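Local coordinates for protein enoyl-CoA hydratase (Mycobacterium tuberculosis, PDB 4JJT) that probably acts as a lyase of the crotonase-like family, adding water across the double bond of enoyl-CoA thioesters, at residues L10-T13 / R18-T21; D51-I56 / S191-N196. One frame throughout, in Å; residues are numbered along the deposited sequence.

Contact 1: residues L10-T13 / R18-T21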
loop_
_atom_site.group_PDB
_atom_site.type_symbol
_atom_site.label_atom_id
_atom_site.label_comp_id
_atom_site.label_asym_id
_atom_site.label_seq_id
_atom_site.Cartn_x
_atom_site.Cartn_y
_atom_site.Cartn_z
ATOM N N LEU A 10 9.309 27.731 26.731
ATOM C CA LEU A 10 10.320 27.454 27.744
ATOM C C LEU A 10 11.166 26.253 27.346
ATOM O O LEU A 10 10.644 25.217 26.942
ATOM C CB LEU A 10 9.668 27.239 29.111
ATOM C CG LEU A 10 8.921 28.465 29.648
ATOM C CD1 LEU A 10 8.202 28.147 30.946
ATOM C CD2 LEU A 10 9.878 29.632 29.834
ATOM N N ILE A 11 12.480 26.410 27.453
ATOM C CA ILE A 11 13.422 25.381 27.028
ATOM C C ILE A 11 14.369 24.992 28.160
ATOM O O ILE A 11 15.199 25.790 28.590
ATOM C CB ILE A 11 14.234 25.836 25.803
ATOM C CG1 ILE A 11 13.299 26.101 24.618
ATOM C CG2 ILE A 11 15.275 24.796 25.442
ATOM C CD1 ILE A 11 13.989 26.668 23.404
ATOM N N ASP A 12 14.233 23.760 28.640
ATOM C CA ASP A 12 15.021 23.276 29.769
ATOM C C ASP A 12 15.832 22.040 29.399
ATOM O O ASP A 12 15.387 21.206 28.613
ATOM C CB ASP A 12 14.106 22.966 30.955
ATOM C CG ASP A 12 14.754 22.047 31.970
ATOM O OD1 ASP A 12 15.506 22.545 32.835
ATOM O OD2 ASP A 12 14.515 20.821 31.903
ATOM N N THR A 13 17.025 21.927 29.975
ATOM C CA THR A 13 17.861 20.748 29.783
ATOM C C THR A 13 18.317 20.177 31.124
ATOM O O THR A 13 18.875 20.890 31.959
ATOM C CB THR A 13 19.091 21.059 28.909
ATOM O OG1 THR A 13 18.664 21.602 27.655
ATOM C CG2 THR A 13 19.899 19.796 28.662
ATOM N N ARG A 18 15.534 17.109 27.104
ATOM C CA ARG A 18 15.119 18.443 26.693
ATOM C C ARG A 18 13.609 18.629 26.834
ATOM O O ARG A 18 12.825 17.973 26.145
ATOM C CB ARG A 18 15.553 18.698 25.246
ATOM C CG ARG A 18 14.962 19.944 24.610
ATOM C CD ARG A 18 15.550 21.206 25.204
ATOM N NE ARG A 18 17.003 21.129 25.332
ATOM C CZ ARG A 18 17.860 21.363 24.343
ATOM N NH1 ARG A 18 17.415 21.680 23.134
ATOM N NH2 ARG A 18 19.162 21.272 24.563
ATOM N N THR A 19 13.203 19.523 27.727
ATOM C CA THR A 19 11.786 19.781 27.942
ATOM C C THR A 19 11.350 21.039 27.202
ATOM O O THR A 19 11.973 22.091 27.332
ATOM C CB THR A 19 11.454 19.931 29.436
ATOM O OG1 THR A 19 12.012 18.830 30.162
ATOM C CG2 THR A 19 9.946 19.959 29.643
ATOM N N LEU A 20 10.286 20.916 26.415
ATOM C CA LEU A 20 9.715 22.052 25.701
ATOM C C LEU A 20 8.334 22.377 26.252
ATOM O O LEU A 20 7.422 21.557 26.182
ATOM C CB LEU A 20 9.617 21.764 24.203
ATOM C CG LEU A 20 10.899 21.357 23.479
ATOM C CD1 LEU A 20 10.623 21.163 21.994
ATOM C CD2 LEU A 20 11.998 22.384 23.697
ATOM N N THR A 21 8.182 23.579 26.795
ATOM C CA THR A 21 6.919 23.987 27.398
ATOM C C THR A 21 6.237 25.115 26.633
ATOM O O THR A 21 6.760 26.225 26.548
ATOM C CB THR A 21 7.106 24.428 28.863
ATOM O OG1 THR A 21 7.703 23.363 29.613
ATOM C CG2 THR A 21 5.765 24.790 29.488
#

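Contact 2: residues D51-I56 / S191-N196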
loop_
_atom_site.group_PDB
_atom_site.type_symbol
_atom_site.label_atom_id
_atom_site.label_comp_id
_atom_site.label_asym_id
_atom_site.label_seq_id
_atom_site.Cartn_x
_atom_site.Cartn_y
_atom_site.Cartn_z
ATOM N N ASP A 51 23.983 16.050 22.872
ATOM C CA ASP A 51 23.862 15.928 24.323
ATOM C C ASP A 51 22.418 15.708 24.763
ATOM O O ASP A 51 22.117 15.719 25.955
ATOM C CB ASP A 51 24.442 17.161 25.019
ATOM C CG ASP A 51 25.956 17.206 24.962
ATOM O OD1 ASP A 51 26.582 16.124 24.940
ATOM O OD2 ASP A 51 26.521 18.320 24.942
ATOM N N ILE A 52 21.533 15.512 23.793
ATOM C CA ILE A 52 20.128 15.264 24.074
ATOM C C ILE A 52 19.736 13.874 23.588
ATOM O O ILE A 52 20.123 13.460 22.497
ATOM C CB ILE A 52 19.228 16.330 23.411
ATOM C CG1 ILE A 52 19.603 17.725 23.913
ATOM C CG2 ILE A 52 17.757 16.052 23.688
ATOM C CD1 ILE A 52 19.508 17.881 25.417
ATOM N N ASP A 53 18.981 13.149 24.408
ATOM C CA ASP A 53 18.537 11.807 24.051
ATOM C C ASP A 53 17.017 11.706 23.952
ATOM O O ASP A 53 16.490 10.958 23.129
ATOM C CB ASP A 53 19.061 10.781 25.062
ATOM C CG ASP A 53 20.572 10.660 25.043
ATOM O OD1 ASP A 53 21.182 10.952 23.993
ATOM O OD2 ASP A 53 21.151 10.267 26.079
ATOM N N VAL A 54 16.317 12.450 24.806
ATOM C CA VAL A 54 14.858 12.393 24.864
ATOM C C VAL A 54 14.270 13.800 24.954
ATOM O O VAL A 54 14.835 14.675 25.608
ATOM C CB VAL A 54 14.365 11.565 26.081
ATOM C CG1 VAL A 54 12.848 11.445 26.075
ATOM C CG2 VAL A 54 14.989 10.182 26.083
ATOM N N VAL A 55 13.138 14.014 24.290
ATOM C CA VAL A 55 12.435 15.288 24.364
ATOM C C VAL A 55 11.091 15.143 25.071
ATOM O O VAL A 55 10.341 14.205 24.814
ATOM C CB VAL A 55 12.204 15.892 22.960
ATOM C CG1 VAL A 55 11.505 17.239 23.067
ATOM C CG2 VAL A 55 13.523 16.039 22.230
ATOM N N ILE A 56 10.799 16.072 25.976
ATOM C CA ILE A 56 9.500 16.125 26.640
ATOM C C ILE A 56 8.725 17.370 26.227
ATOM O O ILE A 56 9.203 18.493 26.374
ATOM C CB ILE A 56 9.638 16.112 28.176
ATOM C CG1 ILE A 56 10.308 14.812 28.636
ATOM C CG2 ILE A 56 8.274 16.259 28.839
ATOM C CD1 ILE A 56 10.413 14.691 30.137
ATOM N N SER A 191 14.866 6.135 31.923
ATOM C CA SER A 191 15.072 4.720 31.615
ATOM C C SER A 191 15.254 4.490 30.116
ATOM O O SER A 191 15.643 3.403 29.691
ATOM C CB SER A 191 13.928 3.863 32.163
ATOM O OG SER A 191 12.691 4.206 31.571
ATOM N N ILE A 192 14.953 5.512 29.320
ATOM C CA ILE A 192 15.301 5.499 27.904
ATOM C C ILE A 192 16.753 5.933 27.773
ATOM O O ILE A 192 17.542 5.311 27.064
ATOM C CB ILE A 192 14.420 6.460 27.086
ATOM C CG1 ILE A 192 12.965 5.988 27.081
ATOM C CG2 ILE A 192 14.924 6.566 25.658
ATOM C CD1 ILE A 192 12.044 6.907 26.316
ATOM N N VAL A 193 17.090 7.012 28.473
ATOM C CA VAL A 193 18.454 7.523 28.530
ATOM C C VAL A 193 19.420 6.455 29.048
ATOM O O VAL A 193 20.569 6.371 28.614
ATOM C CB VAL A 193 18.522 8.805 29.401
ATOM C CG1 VAL A 193 19.909 9.004 29.996
ATOM C CG2 VAL A 193 18.097 10.019 28.588
ATOM N N GLY A 194 18.932 5.617 29.956
ATOM C CA GLY A 194 19.738 4.547 30.518
ATOM C C GLY A 194 19.952 3.373 29.576
ATOM O O GLY A 194 20.636 2.413 29.921
ATOM N N ASN A 195 19.372 3.451 28.383
ATOM C CA ASN A 195 19.484 2.377 27.405
ATOM C C ASN A 195 20.630 2.595 26.419
ATOM O O ASN A 195 21.289 3.635 26.436
ATOM C CB ASN A 195 18.171 2.233 26.638
ATOM C CG ASN A 195 17.494 0.905 26.888
ATOM O OD1 ASN A 195 16.884 0.691 27.935
ATOM N ND2 ASN A 195 17.588 0.006 25.919
ATOM N N ASN A 196 20.864 1.601 25.568
ATOM C CA ASN A 196 21.838 1.708 24.487
ATOM C C ASN A 196 21.326 2.692 23.444
ATOM O O ASN A 196 20.389 2.388 22.705
ATOM C CB ASN A 196 22.064 0.331 23.859
ATOM C CG ASN A 196 23.190 0.315 22.836
ATOM O OD1 ASN A 196 23.601 1.352 22.310
ATOM N ND2 ASN A 196 23.688 -0.878 22.539
HETATM O O HOH W 1 23.062 8.312 27.543
#

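Contact 1: residues L10-T13 / R18-T21
Leu10 pairs with Thr21 at one end of an antiparallel beta hairpin formed by strands 9-14 and 17-22, the first two strands of the main sheet of this crotonase-like fold. The axes of the two segments approach to 4.7 Å, with N-to-C directions 165° apart. Leu10 N donates to Thr21 O, and Thr21 N returns a bond to Leu10 O. On the face shared with Asp12 and Thr19, Leu10 CB touches Thr21 CB at 3.8 Å. Leu20 CA makes a CA-H...O contact with Leu10 O. Ile11 faces Leu20 in a non-hydrogen-bonded pair on the other face of the sheet. Ile11 CG1 lies 4.0 Å from Leu20 CD2, with the two side chains side by side and pointing the same way. The CG2 branch of Ile11 packs 3.6 Å from Arg18 CD. Asp12 repeats the hydrogen-bonded pattern with Thr19. Asp12 N bonds Thr19 O, and Thr19 N reaches Asp12 O at 2.9 Å. The carboxylate of Asp12 is poorly ordered. Thr13 closes the segment opposite Arg18. Thr13 OG1, set beside its own backbone N (chi1 -56°), accepts a bond from Arg18 NE at 2.9 Å. The oxygen sits 22° out of the guanidinium plane. The arginine chain bends at chi2 and chi3, which folds its guanidinium back across the strand pair toward Thr13. Asp49 gives Arg18 NH2 a long, weak ion pair. Leu20 turns to helix 33-48, where it meets Ala42 and Leu43. Four backbone bonds therefore fix the register at the edge of the sheet. Thr13 OG1 accepts one bent bond from NE and a weak one from NH2 of Arg18, which holds the guanidinium beside the outer strand, while Ile11 lies against the aliphatic part of the same arginine.

Contact 2: residues D51-I56 / S191-N196
The chain enters strand 54-56 from the loop at 51-53, while 191-193 is the last turn of a helix, and the closest CA atoms across the contact are those of Asp53 and Val193, 6.2 Å apart. No direct hydrogen bond joins the two segments. Val54 CG2 and Ile192 CG2 meet at 3.6 Å, with the side chains crossing at about a right angle. With CG1 of Val54 anti to the backbone N (chi1 -176°), CG2 is the branch that meets the helix. Val54 CG2 also reaches Val193 CG2, at 4.0 Å. Val193 CG2 rests against both Val54 and Asp53, the last loop residue before the strand. Val193 CG2 lies 3.7 Å from Asp53 CB, where the side chains again cross nearly at right angles. The valine methyl packs against the aliphatic part of the aspartate. The acid group itself is buried and bound by other partners. Asp53 OD1 forms a salt bridge with Arg201 of helix 197-237, and Asp53 OD2 forms one with Arg16. These two arginines probably favour the charged form of the acid. A water donates to Asp53 OD2 at 3.1 Å and makes a weak bond to Val193 O at 3.3 Å. It is a polar bridge beside the methyl contacts. The contact is helix-on-sheet packing within the crotonase-like fold, with the start of strand 54-59 against the C-terminal end of helix 181-193. The same helix continues along the strand: Val54 also touches Ala189, and Ile56 touches Leu182, Ala185 and Arg186. Pro92 touches both Val54 and Ile192, and Thr157 of the second subunit packs on Ile192.

Contacts 1 and 2 follow one another along the chain and lie about 14 Å apart, centre to centre. They meet in the six-stranded sheet, where strand 17-22 runs parallel to strand 54-59. Leu20 N and Ile56 O are 2.7 Å apart, and Arg18 O and Ile56 N are 2.8 Å apart; both are probable backbone hydrogen bonds. Arg18 NH2 also packs 3.5 Å from Ile52 CD1. Contact 1 adds the edge strand to this sheet. Contact 2 joins the third strand to helix 181-193. Contact 1 is mostly at the surface, and contact 2 is buried. No ligand or catalytic residue is identified at either contact.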